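Local coordinates for protein beta-galactosidase (Bacillus circulans subsp. alkalophilus, PDB 3TTY) that hydrolyses terminal non-reducing beta-D-galactose residues from beta-galactosides and binds galactose in a pocket of its TIM-barrel domain, at residues A334-A339 / Y629-N634; L260-W265 / R295-G300; S204-G209 / G216-Y221. All blocks are in the same frame, centred on the assembly; numbering follows the deposited sequence.

Contact 1 (A334-A339 / Y629-N634)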
ATOM      1  N   ALA A 334     -30.693  -8.130 -16.659  1.00 18.07           N
ATOM      2  CA  ALA A 334     -30.081  -7.629 -17.879  1.00 18.74           C
ATOM      3  C   ALA A 334     -31.138  -7.418 -18.960  1.00 21.49           C
ATOM      4  O   ALA A 334     -31.214  -6.347 -19.573  1.00 19.71           O
ATOM      5  CB  ALA A 334     -29.007  -8.561 -18.361  1.00 19.23           C
ATOM      6  N   VAL A 335     -31.969  -8.431 -19.182  1.00 20.26           N
ATOM      7  CA  VAL A 335     -32.992  -8.336 -20.212  1.00 17.58           C
ATOM      8  C   VAL A 335     -33.912  -7.145 -19.951  1.00 21.38           C
ATOM      9  O   VAL A 335     -34.264  -6.402 -20.869  1.00 22.28           O
ATOM     10  CB  VAL A 335     -33.826  -9.629 -20.298  1.00 23.13           C
ATOM     11  CG1 VAL A 335     -34.920  -9.486 -21.361  1.00 15.17           C
ATOM     12  CG2 VAL A 335     -32.918 -10.825 -20.586  1.00 14.40           C
ATOM     13  N   ALA A 336     -34.282  -6.973 -18.685  1.00 23.35           N
ATOM     14  CA  ALA A 336     -35.146  -5.886 -18.239  1.00 19.64           C
ATOM     15  C   ALA A 336     -34.591  -4.516 -18.642  1.00 25.57           C
ATOM     16  O   ALA A 336     -35.346  -3.559 -18.818  1.00 23.78           O
ATOM     17  CB  ALA A 336     -35.306  -5.950 -16.727  1.00 19.57           C
ATOM     18  N   HIS A 337     -33.271  -4.421 -18.777  1.00 22.97           N
ATOM     19  CA  HIS A 337     -32.655  -3.136 -19.082  1.00 18.05           C
ATOM     20  C   HIS A 337     -32.189  -2.981 -20.517  1.00 18.41           C
ATOM     21  O   HIS A 337     -31.576  -1.978 -20.859  1.00 19.18           O
ATOM     22  CB  HIS A 337     -31.557  -2.797 -18.076  1.00 17.77           C
ATOM     23  CG  HIS A 337     -32.083  -2.574 -16.694  1.00 20.22           C
ATOM     24  ND1 HIS A 337     -32.759  -1.429 -16.334  1.00 21.90           N
ATOM     25  CD2 HIS A 337     -32.081  -3.369 -15.600  1.00 17.66           C
ATOM     26  CE1 HIS A 337     -33.128  -1.516 -15.070  1.00 19.32           C
ATOM     27  NE2 HIS A 337     -32.725  -2.682 -14.600  1.00 18.62           N
ATOM     28  N   GLY A 338     -32.528  -3.943 -21.371  1.00 21.18           N
ATOM     29  CA  GLY A 338     -32.292  -3.786 -22.795  1.00 17.69           C
ATOM     30  C   GLY A 338     -31.534  -4.921 -23.449  1.00 19.81           C
ATOM     31  O   GLY A 338     -31.312  -4.905 -24.652  1.00 24.99           O
ATOM     32  N   ALA A 339     -31.132  -5.914 -22.669  1.00 22.07           N
ATOM     33  CA  ALA A 339     -30.369  -7.037 -23.217  1.00 20.66           C
ATOM     34  C   ALA A 339     -31.250  -7.966 -24.050  1.00 18.59           C
ATOM     35  O   ALA A 339     -32.310  -8.387 -23.602  1.00 18.35           O
ATOM     36  CB  ALA A 339     -29.679  -7.815 -22.092  1.00 18.59           C
ATOM     37  N   TYR A 629     -44.004  -4.426 -21.223  1.00 30.35           N
ATOM     38  CA  TYR A 629     -43.524  -5.514 -20.385  1.00 28.61           C
ATOM     39  C   TYR A 629     -42.918  -5.001 -19.083  1.00 31.40           C
ATOM     40  O   TYR A 629     -41.891  -4.313 -19.092  1.00 29.34           O
ATOM     41  CB  TYR A 629     -42.506  -6.365 -21.143  1.00 29.78           C
ATOM     42  CG  TYR A 629     -43.070  -6.909 -22.421  1.00 32.80           C
ATOM     43  CD1 TYR A 629     -44.009  -7.937 -22.404  1.00 33.33           C
ATOM     44  CD2 TYR A 629     -42.691  -6.385 -23.650  1.00 30.12           C
ATOM     45  CE1 TYR A 629     -44.549  -8.435 -23.576  1.00 32.70           C
ATOM     46  CE2 TYR A 629     -43.231  -6.875 -24.828  1.00 33.92           C
ATOM     47  CZ  TYR A 629     -44.159  -7.904 -24.785  1.00 32.94           C
ATOM     48  OH  TYR A 629     -44.701  -8.400 -25.953  1.00 36.27           O
ATOM     49  N   LEU A 630     -43.564  -5.325 -17.965  1.00 28.06           N
ATOM     50  CA  LEU A 630     -43.026  -4.966 -16.656  1.00 30.74           C
ATOM     51  C   LEU A 630     -42.209  -6.118 -16.107  1.00 32.67           C
ATOM     52  O   LEU A 630     -42.759  -7.178 -15.781  1.00 34.18           O
ATOM     53  CB  LEU A 630     -44.127  -4.617 -15.659  1.00 24.78           C
ATOM     54  CG  LEU A 630     -44.991  -3.391 -15.914  1.00 29.02           C
ATOM     55  CD1 LEU A 630     -45.681  -2.992 -14.605  1.00 23.90           C
ATOM     56  CD2 LEU A 630     -44.153  -2.265 -16.445  1.00 27.19           C
ATOM     57  N   PHE A 631     -40.901  -5.908 -16.010  1.00 22.13           N
ATOM     58  CA  PHE A 631     -40.014  -6.884 -15.409  1.00 23.72           C
ATOM     59  C   PHE A 631     -40.013  -6.694 -13.901  1.00 26.06           C
ATOM     60  O   PHE A 631     -39.554  -5.669 -13.393  1.00 30.19           O
ATOM     61  CB  PHE A 631     -38.603  -6.751 -15.992  1.00 20.94           C
ATOM     62  CG  PHE A 631     -38.511  -7.154 -17.444  1.00 23.55           C
ATOM     63  CD1 PHE A 631     -37.947  -8.371 -17.810  1.00 20.74           C
ATOM     64  CD2 PHE A 631     -39.002  -6.323 -18.439  1.00 21.91           C
ATOM     65  CE1 PHE A 631     -37.880  -8.752 -19.138  1.00 19.29           C
ATOM     66  CE2 PHE A 631     -38.928  -6.693 -19.775  1.00 24.98           C
ATOM     67  CZ  PHE A 631     -38.366  -7.915 -20.126  1.00 24.81           C
ATOM     68  N   VAL A 632     -40.549  -7.675 -13.183  1.00 24.98           N
ATOM     69  CA  VAL A 632     -40.594  -7.608 -11.732  1.00 24.11           C
ATOM     70  C   VAL A 632     -39.592  -8.584 -11.163  1.00 27.05           C
ATOM     71  O   VAL A 632     -39.610  -9.770 -11.490  1.00 28.58           O
ATOM     72  CB  VAL A 632     -41.975  -7.947 -11.178  1.00 27.40           C
ATOM     73  CG1 VAL A 632     -42.002  -7.716  -9.673  1.00 22.55           C
ATOM     74  CG2 VAL A 632     -43.033  -7.116 -11.876  1.00 30.42           C
ATOM     75  N   MET A 633     -38.711  -8.077 -10.308  1.00 28.50           N
ATOM     76  CA  MET A 633     -37.561  -8.847  -9.873  1.00 21.87           C
ATOM     77  C   MET A 633     -37.370  -8.703  -8.386  1.00 25.78           C
ATOM     78  O   MET A 633     -37.083  -7.621  -7.882  1.00 30.13           O
ATOM     79  CB  MET A 633     -36.332  -8.429 -10.669  1.00 22.28           C
ATOM     80  CG  MET A 633     -36.560  -8.674 -12.169  1.00 25.45           C
ATOM     81  SD  MET A 633     -35.500  -7.772 -13.291  1.00 30.61           S
ATOM     82  CE  MET A 633     -36.016  -6.074 -13.003  1.00 22.89           C
ATOM     83  N   ASN A 634     -37.554  -9.810  -7.683  1.00 24.40           N
ATOM     84  CA  ASN A 634     -37.463  -9.811  -6.238  1.00 29.97           C
ATOM     85  C   ASN A 634     -36.082 -10.217  -5.785  1.00 29.62           C
ATOM     86  O   ASN A 634     -35.756 -11.393  -5.805  1.00 29.45           O
ATOM     87  CB  ASN A 634     -38.494 -10.769  -5.643  1.00 26.76           C
ATOM     88  CG  ASN A 634     -38.463 -10.785  -4.135  1.00 32.78           C
ATOM     89  OD1 ASN A 634     -37.790  -9.957  -3.507  1.00 30.53           O
ATOM     90  ND2 ASN A 634     -39.195 -11.723  -3.535  1.00 31.30           N
TER
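The C-terminal turn of helix 326-336 meets strand 627-634 most closely at A336 and F631, whose CA atoms are 5.7 Å apart. So short a spacing suits alanine, because its single methyl lets the phenyl ring lie directly on the helix backbone. A336 CA sits over the centre of the F631 ring, 3.7 Å from the centroid and 13° off the ring normal, in a CH-pi contact. The methyl of the same residue slides past the root of the ring, with A336 CB 3.5 Å from F631 CB. F631 has CG anti to its carbonyl carbon (chi1 -68°), a setting that sends the ring out across the helix. There its far end is met obliquely by V335, whose CG1 lies 3.8 Å from F631 CE1, the two side chains crossing at about a right angle.

M633, two residues along and on the same face of the strand, completes the patch. Its flexible chain bends at chi3 (-66°) and brings CE to 3.8 Å from A336 CB, so the alanine methyl has the ring's stem and the thioether for neighbours. All four side chains are buried and nonpolar, and between the two segments the contact is purely apolar. The helix closes here in a Schellman motif: A339 N bonds to A334 O and G338 N to V335 O, with G338 taking the positive phi that suits glycine. R622, on the adjoining strand 617-624, bonds through NH1 to V335 O and A339 O, giving two backbone carbonyls at the helix end a charged partner. The result is a domain interface in which the antiparallel sheet of the C-terminal domain packs on an outer helix of the TIM barrel, the one leading into barrel strand 339-344.

Contact 2 (L260-W265 / R295-G300)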
ATOM      1  N   LEU A 260     -11.994   4.008 -20.875  1.00 17.76           N
ATOM      2  CA  LEU A 260     -12.397   4.237 -22.259  1.00 17.98           C
ATOM      3  C   LEU A 260     -13.700   5.032 -22.339  1.00 17.35           C
ATOM      4  O   LEU A 260     -14.615   4.823 -21.544  1.00 15.74           O
ATOM      5  CB  LEU A 260     -12.568   2.890 -22.966  1.00 18.51           C
ATOM      6  CG  LEU A 260     -11.400   2.328 -23.788  1.00 22.64           C
ATOM      7  CD1 LEU A 260     -10.062   2.978 -23.482  1.00 15.94           C
ATOM      8  CD2 LEU A 260     -11.330   0.806 -23.680  1.00 17.53           C
ATOM      9  N   ASP A 261     -13.788   5.935 -23.309  1.00 17.88           N
ATOM     10  CA  ASP A 261     -15.007   6.714 -23.521  1.00 16.03           C
ATOM     11  C   ASP A 261     -15.991   5.912 -24.368  1.00 17.38           C
ATOM     12  O   ASP A 261     -16.004   6.024 -25.587  1.00 16.62           O
ATOM     13  CB  ASP A 261     -14.671   8.030 -24.223  1.00 17.56           C
ATOM     14  CG  ASP A 261     -15.870   8.940 -24.373  1.00 18.63           C
ATOM     15  OD1 ASP A 261     -17.013   8.506 -24.081  1.00 20.70           O
ATOM     16  OD2 ASP A 261     -15.662  10.098 -24.788  1.00 18.68           O
ATOM     17  N   TYR A 262     -16.820   5.101 -23.721  1.00 17.44           N
ATOM     18  CA  TYR A 262     -17.665   4.160 -24.451  1.00 17.36           C
ATOM     19  C   TYR A 262     -18.704   4.826 -25.354  1.00 16.99           C
ATOM     20  O   TYR A 262     -19.091   4.253 -26.374  1.00 20.97           O
ATOM     21  CB  TYR A 262     -18.331   3.167 -23.494  1.00 16.97           C
ATOM     22  CG  TYR A 262     -17.424   2.026 -23.077  1.00 18.22           C
ATOM     23  CD1 TYR A 262     -16.432   1.559 -23.927  1.00 21.57           C
ATOM     24  CD2 TYR A 262     -17.558   1.416 -21.834  1.00 15.36           C
ATOM     25  CE1 TYR A 262     -15.600   0.503 -23.554  1.00 20.14           C
ATOM     26  CE2 TYR A 262     -16.739   0.365 -21.464  1.00 16.27           C
ATOM     27  CZ  TYR A 262     -15.763  -0.087 -22.325  1.00 15.72           C
ATOM     28  OH  TYR A 262     -14.947  -1.133 -21.960  1.00 19.67           O
ATOM     29  N   PHE A 263     -19.144   6.027 -24.991  1.00 15.48           N
ATOM     30  CA  PHE A 263     -20.079   6.768 -25.835  1.00 18.19           C
ATOM     31  C   PHE A 263     -19.507   6.965 -27.218  1.00 19.07           C
ATOM     32  O   PHE A 263     -20.196   6.772 -28.215  1.00 21.14           O
ATOM     33  CB  PHE A 263     -20.489   8.104 -25.200  1.00 15.84           C
ATOM     34  CG  PHE A 263     -21.561   7.956 -24.166  1.00 15.28           C
ATOM     35  CD1 PHE A 263     -22.820   7.512 -24.524  1.00 15.84           C
ATOM     36  CD2 PHE A 263     -21.306   8.207 -22.834  1.00 17.94           C
ATOM     37  CE1 PHE A 263     -23.804   7.352 -23.580  1.00 13.17           C
ATOM     38  CE2 PHE A 263     -22.291   8.039 -21.883  1.00 16.72           C
ATOM     39  CZ  PHE A 263     -23.534   7.615 -22.254  1.00 14.63           C
ATOM     40  N   LYS A 264     -18.231   7.314 -27.267  1.00 19.84           N
ATOM     41  CA  LYS A 264     -17.523   7.472 -28.519  1.00 17.83           C
ATOM     42  C   LYS A 264     -17.273   6.106 -29.176  1.00 21.23           C
ATOM     43  O   LYS A 264     -17.343   5.967 -30.399  1.00 21.70           O
ATOM     44  CB  LYS A 264     -16.223   8.234 -28.258  1.00 19.66           C
ATOM     45  CG  LYS A 264     -15.302   8.344 -29.443  1.00 28.64           C
ATOM     46  CD  LYS A 264     -14.261   9.430 -29.196  1.00 37.71           C
ATOM     47  CE  LYS A 264     -13.227   9.496 -30.323  1.00 43.28           C
ATOM     48  NZ  LYS A 264     -12.338  10.691 -30.153  1.00 34.97           N
ATOM     49  N   TRP A 265     -17.008   5.084 -28.368  1.00 20.02           N
ATOM     50  CA  TRP A 265     -16.851   3.735 -28.917  1.00 18.27           C
ATOM     51  C   TRP A 265     -18.128   3.232 -29.605  1.00 19.71           C
ATOM     52  O   TRP A 265     -18.066   2.672 -30.699  1.00 20.30           O
ATOM     53  CB  TRP A 265     -16.400   2.748 -27.834  1.00 16.56           C
ATOM     54  CG  TRP A 265     -14.910   2.749 -27.590  1.00 15.65           C
ATOM     55  CD1 TRP A 265     -14.171   3.753 -27.026  1.00 13.82           C
ATOM     56  CD2 TRP A 265     -13.985   1.687 -27.895  1.00 13.66           C
ATOM     57  NE1 TRP A 265     -12.839   3.392 -26.986  1.00 20.76           N
ATOM     58  CE2 TRP A 265     -12.699   2.129 -27.510  1.00 15.13           C
ATOM     59  CE3 TRP A 265     -14.119   0.413 -28.467  1.00 14.41           C
ATOM     60  CZ2 TRP A 265     -11.557   1.344 -27.665  1.00 15.86           C
ATOM     61  CZ3 TRP A 265     -12.973  -0.370 -28.634  1.00 15.45           C
ATOM     62  CH2 TRP A 265     -11.709   0.100 -28.232  1.00 14.20           C
ATOM     63  N   ARG A 295     -27.400   0.353 -22.543  1.00 19.83           N
ATOM     64  CA  ARG A 295     -28.511   0.665 -23.422  1.00 22.41           C
ATOM     65  C   ARG A 295     -28.359   2.094 -23.941  1.00 19.01           C
ATOM     66  O   ARG A 295     -28.655   2.385 -25.099  1.00 19.52           O
ATOM     67  CB  ARG A 295     -29.825   0.521 -22.661  1.00 18.16           C
ATOM     68  CG  ARG A 295     -31.047   0.803 -23.486  1.00 23.12           C
ATOM     69  CD  ARG A 295     -32.301   0.489 -22.693  1.00 22.97           C
ATOM     70  NE  ARG A 295     -32.697   1.549 -21.769  1.00 18.84           N
ATOM     71  CZ  ARG A 295     -32.797   1.412 -20.447  1.00 23.37           C
ATOM     72  NH1 ARG A 295     -32.494   0.257 -19.859  1.00 18.65           N
ATOM     73  NH2 ARG A 295     -33.207   2.440 -19.710  1.00 22.87           N
ATOM     74  N   GLY A 296     -27.885   2.980 -23.076  1.00 18.86           N
ATOM     75  CA  GLY A 296     -27.764   4.384 -23.432  1.00 21.24           C
ATOM     76  C   GLY A 296     -26.646   4.667 -24.418  1.00 22.09           C
ATOM     77  O   GLY A 296     -26.663   5.682 -25.115  1.00 23.34           O
ATOM     78  N   LEU A 297     -25.671   3.772 -24.492  1.00 16.63           N
ATOM     79  CA  LEU A 297     -24.531   4.024 -25.359  1.00 17.82           C
ATOM     80  C   LEU A 297     -24.989   4.261 -26.796  1.00 19.09           C
ATOM     81  O   LEU A 297     -24.392   5.056 -27.510  1.00 18.49           O
ATOM     82  CB  LEU A 297     -23.502   2.884 -25.286  1.00 17.30           C
ATOM     83  CG  LEU A 297     -22.767   2.677 -23.957  1.00 16.24           C
ATOM     84  CD1 LEU A 297     -21.648   1.639 -24.106  1.00 14.01           C
ATOM     85  CD2 LEU A 297     -22.211   4.019 -23.444  1.00 14.65           C
ATOM     86  N   LYS A 298     -26.041   3.569 -27.226  1.00 18.88           N
ATOM     87  CA  LYS A 298     -26.589   3.811 -28.560  1.00 22.26           C
ATOM     88  C   LYS A 298     -28.018   4.323 -28.477  1.00 24.63           C
ATOM     89  O   LYS A 298     -28.887   3.909 -29.251  1.00 22.79           O
ATOM     90  CB  LYS A 298     -26.499   2.571 -29.452  1.00 20.73           C
ATOM     91  CG  LYS A 298     -25.078   2.204 -29.801  1.00 20.93           C
ATOM     92  CD  LYS A 298     -24.993   0.898 -30.554  1.00 21.91           C
ATOM     93  CE  LYS A 298     -25.158   1.102 -32.053  1.00 23.86           C
ATOM     94  NZ  LYS A 298     -24.277   2.164 -32.575  1.00 20.29           N
ATOM     95  N   SER A 299     -28.248   5.208 -27.513  1.00 20.54           N
ATOM     96  CA  SER A 299     -29.521   5.917 -27.377  1.00 24.74           C
ATOM     97  C   SER A 299     -30.758   5.011 -27.277  1.00 29.16           C
ATOM     98  O   SER A 299     -31.797   5.291 -27.878  1.00 26.33           O
ATOM     99  CB  SER A 299     -29.682   6.920 -28.520  1.00 26.85           C
ATOM    100  OG  SER A 299     -28.618   7.846 -28.507  1.00 23.50           O
ATOM    101  N   GLY A 300     -30.654   3.934 -26.508  1.00 27.97           N
ATOM    102  CA  GLY A 300     -31.802   3.075 -26.293  1.00 21.19           C
ATOM    103  C   GLY A 300     -31.766   1.735 -27.002  1.00 27.33           C
ATOM    104  O   GLY A 300     -32.543   0.841 -26.663  1.00 28.07           O
TER
HETATM  105  O   HOH W   1     -22.803   7.015 -28.483  1.00 27.11           O
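L297 forks over the start of helix 262-266, one methyl going to Y262 and the other to F263. Helices 262-266 and 284-296 follow successive strands of the TIM barrel, and L297 lies in the Schellman turn that closes the second, where S299 N bonds to G296 O and G300 N to R295 O.

The tight part is apolar. L297 CD1 touches Y262 CB at 3.7 Å, while CD2 stands over one face of the F263 ring, offset toward its rim, 3.8 Å from the centroid and 16° off the normal. F263 has CG beside its backbone N (chi1 -81°), which carries the ring out to cross L297 at about a right angle. Branched leucine suits this place because its two methyls can serve two neighbours; L253 and W405 also pack against it. Y262 turns its ring away from the contact, and its OH bonds to M254 N, just beyond barrel strand 249-253.

The other side is looser and more polar. F263 is partly exposed, and its ring presents its edge to G296 O, 3.6 Å from CE1. With an alanine in place of F263, L297 CD2 would probably lose the flat surface beneath it, and a gap would be likely to open beside the G296 carbonyl. Near the same ring plane a water joins the two backbones, donating one hydrogen to F263 O at 2.6 Å and the other to L297 O at 2.7 Å.

Contact 3 (S204-G209 / G216-Y221)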
ATOM      1  N   SER A 204       6.859  11.258 -15.308  1.00 13.61           N
ATOM      2  CA  SER A 204       6.658  12.631 -15.760  1.00 14.63           C
ATOM      3  C   SER A 204       5.708  13.460 -14.889  1.00 16.00           C
ATOM      4  O   SER A 204       6.146  14.017 -13.901  1.00 20.36           O
ATOM      5  CB  SER A 204       6.247  12.657 -17.240  1.00 13.42           C
ATOM      6  OG  SER A 204       5.125  11.819 -17.473  1.00 15.53           O
ATOM      7  N   GLU A 205       4.421  13.533 -15.243  1.00 15.97           N
ATOM      8  CA  GLU A 205       3.476  14.383 -14.515  1.00 18.47           C
ATOM      9  C   GLU A 205       2.608  13.660 -13.483  1.00 21.26           C
ATOM     10  O   GLU A 205       1.908  14.303 -12.706  1.00 22.02           O
ATOM     11  CB  GLU A 205       2.532  15.095 -15.488  1.00 19.00           C
ATOM     12  CG  GLU A 205       3.200  15.986 -16.508  1.00 20.40           C
ATOM     13  CD  GLU A 205       3.858  17.226 -15.899  1.00 21.73           C
ATOM     14  OE1 GLU A 205       4.343  18.064 -16.681  1.00 17.95           O
ATOM     15  OE2 GLU A 205       3.899  17.358 -14.654  1.00 21.67           O
ATOM     16  N   GLU A 206       2.619  12.335 -13.490  1.00 17.48           N
ATOM     17  CA  GLU A 206       1.618  11.594 -12.719  1.00 23.32           C
ATOM     18  C   GLU A 206       2.232  10.754 -11.623  1.00 22.33           C
ATOM     19  O   GLU A 206       3.416  10.430 -11.667  1.00 22.64           O
ATOM     20  CB  GLU A 206       0.751  10.716 -13.631  1.00 16.81           C
ATOM     21  CG  GLU A 206      -0.163  11.548 -14.531  1.00 18.21           C
ATOM     22  CD  GLU A 206      -1.176  10.727 -15.321  1.00 22.31           C
ATOM     23  OE1 GLU A 206      -1.791  11.296 -16.247  1.00 19.02           O
ATOM     24  OE2 GLU A 206      -1.366   9.524 -15.020  1.00 23.25           O
ATOM     25  N   TRP A 207       1.423  10.428 -10.627  1.00 20.07           N
ATOM     26  CA  TRP A 207       1.855   9.497  -9.602  1.00 22.72           C
ATOM     27  C   TRP A 207       0.650   8.867  -8.935  1.00 26.76           C
ATOM     28  O   TRP A 207      -0.468   9.379  -9.031  1.00 23.78           O
ATOM     29  CB  TRP A 207       2.751  10.179  -8.567  1.00 16.89           C
ATOM     30  CG  TRP A 207       2.055  11.226  -7.699  1.00 30.96           C
ATOM     31  CD1 TRP A 207       1.604  11.063  -6.415  1.00 25.83           C
ATOM     32  CD2 TRP A 207       1.768  12.596  -8.050  1.00 26.29           C
ATOM     33  NE1 TRP A 207       1.064  12.241  -5.948  1.00 26.39           N
ATOM     34  CE2 TRP A 207       1.154  13.196  -6.927  1.00 24.20           C
ATOM     35  CE3 TRP A 207       1.974  13.367  -9.201  1.00 25.42           C
ATOM     36  CZ2 TRP A 207       0.729  14.527  -6.925  1.00 26.59           C
ATOM     37  CZ3 TRP A 207       1.556  14.698  -9.197  1.00 26.72           C
ATOM     38  CH2 TRP A 207       0.944  15.263  -8.061  1.00 26.88           C
ATOM     39  N   SER A 208       0.892   7.739  -8.277  1.00 29.78           N
ATOM     40  CA  SER A 208      -0.132   7.059  -7.485  1.00 33.16           C
ATOM     41  C   SER A 208      -1.363   6.722  -8.293  1.00 30.71           C
ATOM     42  O   SER A 208      -2.459   6.634  -7.744  1.00 36.74           O
ATOM     43  CB  SER A 208      -0.531   7.905  -6.273  1.00 30.11           C
ATOM     44  OG  SER A 208       0.562   8.034  -5.375  1.00 37.46           O
ATOM     45  N   GLY A 209      -1.181   6.542  -9.599  1.00 30.01           N
ATOM     46  CA  GLY A 209      -2.236   6.017 -10.454  1.00 28.33           C
ATOM     47  C   GLY A 209      -3.310   7.002 -10.885  1.00 31.45           C
ATOM     48  O   GLY A 209      -3.894   6.838 -11.964  1.00 39.84           O
ATOM     49  N   GLY A 216      -4.543  18.827 -17.867  1.00 21.73           N
ATOM     50  CA  GLY A 216      -4.813  18.991 -19.279  1.00 14.92           C
ATOM     51  C   GLY A 216      -4.103  17.940 -20.108  1.00 18.60           C
ATOM     52  O   GLY A 216      -4.666  17.388 -21.063  1.00 18.99           O
ATOM     53  N   ILE A 217      -2.856  17.666 -19.745  1.00 16.66           N
ATOM     54  CA  ILE A 217      -2.072  16.638 -20.411  1.00 14.44           C
ATOM     55  C   ILE A 217      -2.642  15.237 -20.118  1.00 14.98           C
ATOM     56  O   ILE A 217      -2.865  14.441 -21.020  1.00 13.96           O
ATOM     57  CB  ILE A 217      -0.602  16.730 -19.964  1.00 16.90           C
ATOM     58  CG1 ILE A 217      -0.057  18.129 -20.261  1.00 19.48           C
ATOM     59  CG2 ILE A 217       0.240  15.669 -20.649  1.00 15.77           C
ATOM     60  CD1 ILE A 217       1.411  18.314 -19.896  1.00 20.14           C
ATOM     61  N   SER A 218      -2.884  14.955 -18.843  1.00 17.11           N
ATOM     62  CA  SER A 218      -3.416  13.667 -18.423  1.00 14.81           C
ATOM     63  C   SER A 218      -4.760  13.388 -19.081  1.00 16.71           C
ATOM     64  O   SER A 218      -5.027  12.274 -19.532  1.00 17.59           O
ATOM     65  CB  SER A 218      -3.566  13.650 -16.910  1.00 14.58           C
ATOM     66  OG  SER A 218      -2.296  13.731 -16.288  1.00 14.78           O
ATOM     67  N   LEU A 219      -5.602  14.411 -19.135  1.00 14.95           N
ATOM     68  CA  LEU A 219      -6.921  14.295 -19.739  1.00 14.35           C
ATOM     69  C   LEU A 219      -6.819  13.947 -21.223  1.00 17.15           C
ATOM     70  O   LEU A 219      -7.449  13.001 -21.679  1.00 17.48           O
ATOM     71  CB  LEU A 219      -7.701  15.596 -19.547  1.00 15.70           C
ATOM     72  CG  LEU A 219      -9.126  15.681 -20.098  1.00 17.87           C
ATOM     73  CD1 LEU A 219      -9.944  14.489 -19.655  1.00 16.88           C
ATOM     74  CD2 LEU A 219      -9.795  17.002 -19.665  1.00 18.63           C
ATOM     75  N   ASP A 220      -6.023  14.720 -21.964  1.00 16.28           N
ATOM     76  CA  ASP A 220      -5.779  14.459 -23.381  1.00 18.27           C
ATOM     77  C   ASP A 220      -5.146  13.114 -23.668  1.00 14.93           C
ATOM     78  O   ASP A 220      -5.424  12.515 -24.693  1.00 16.31           O
ATOM     79  CB  ASP A 220      -4.921  15.558 -24.023  1.00 16.57           C
ATOM     80  CG  ASP A 220      -5.720  16.812 -24.329  1.00 18.33           C
ATOM     81  OD1 ASP A 220      -5.100  17.848 -24.646  1.00 17.87           O
ATOM     82  OD2 ASP A 220      -6.968  16.767 -24.218  1.00 15.37           O
ATOM     83  N   TYR A 221      -4.281  12.640 -22.785  1.00 15.40           N
ATOM     84  CA  TYR A 221      -3.644  11.361 -23.055  1.00 15.95           C
ATOM     85  C   TYR A 221      -4.667  10.216 -22.953  1.00 16.19           C
ATOM     86  O   TYR A 221      -4.650   9.266 -23.752  1.00 13.27           O
ATOM     87  CB  TYR A 221      -2.445  11.137 -22.133  1.00 15.90           C
ATOM     88  CG  TYR A 221      -1.518  10.071 -22.660  1.00 15.66           C
ATOM     89  CD1 TYR A 221      -0.617  10.352 -23.691  1.00 13.98           C
ATOM     90  CD2 TYR A 221      -1.549   8.777 -22.139  1.00 13.57           C
ATOM     91  CE1 TYR A 221       0.235   9.369 -24.184  1.00 14.91           C
ATOM     92  CE2 TYR A 221      -0.703   7.795 -22.620  1.00 12.84           C
ATOM     93  CZ  TYR A 221       0.176   8.095 -23.644  1.00 11.60           C
ATOM     94  OH  TYR A 221       1.000   7.115 -24.119  1.00 13.37           O
TER
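E206 lays the end of its carboxylate against the side chain of S218, OE1 accepting a hydrogen bond from S218 OG. The measured OG to OE1 distance of 2.5 Å is very short, and its exact value is doubtful. Glutamate suits the place by its length: the chain runs extended beyond CG (chi2 -172°) and spans the gap between backbones whose nearest CA atoms, of E206 and S218, are 7.9 Å apart. R222, one helical turn after S218, forms a salt bridge to the same OE1, and this would probably favour the ionised form of the buried acid.

These residues tie a small beta hairpin, strands 206-207 and 211-212, to the start of the long helix 215-243 that follows it, in the excursion between barrel strands 142-146 and 249-253. S218 OG also bonds to T212 OG1 on the second hairpin strand.

E205 adds a looser touch, its OE1 4.4 Å from I217 CD1. The polar work of that carboxylate lies outside: OE1 bonds to H189 NE2, and OE2 to G110 N of a second subunit, whose W315, a galactose-pocket residue there, packs on W207.

Contacts 1 and 3 are both buried but lie on opposite sides of the chain's centre, 40 Å apart between centres. Contact 1 joins two domains through nonpolar side chains; contact 3 stays within the barrel domain, close to a subunit boundary, and relies on a carboxylate. Contact 2 lies between them, nearer the middle of the chain yet only partly buried, and mixes apolar packing with a water bridge. Contacts 1 and 2 touch, since R295 NH1 is 2.6 Å from H337 O, a probable hydrogen bond linking the ends of helices 284-296 and 326-336. Contacts 2 and 3 do not meet; their nearest atoms are about 8 Å apart.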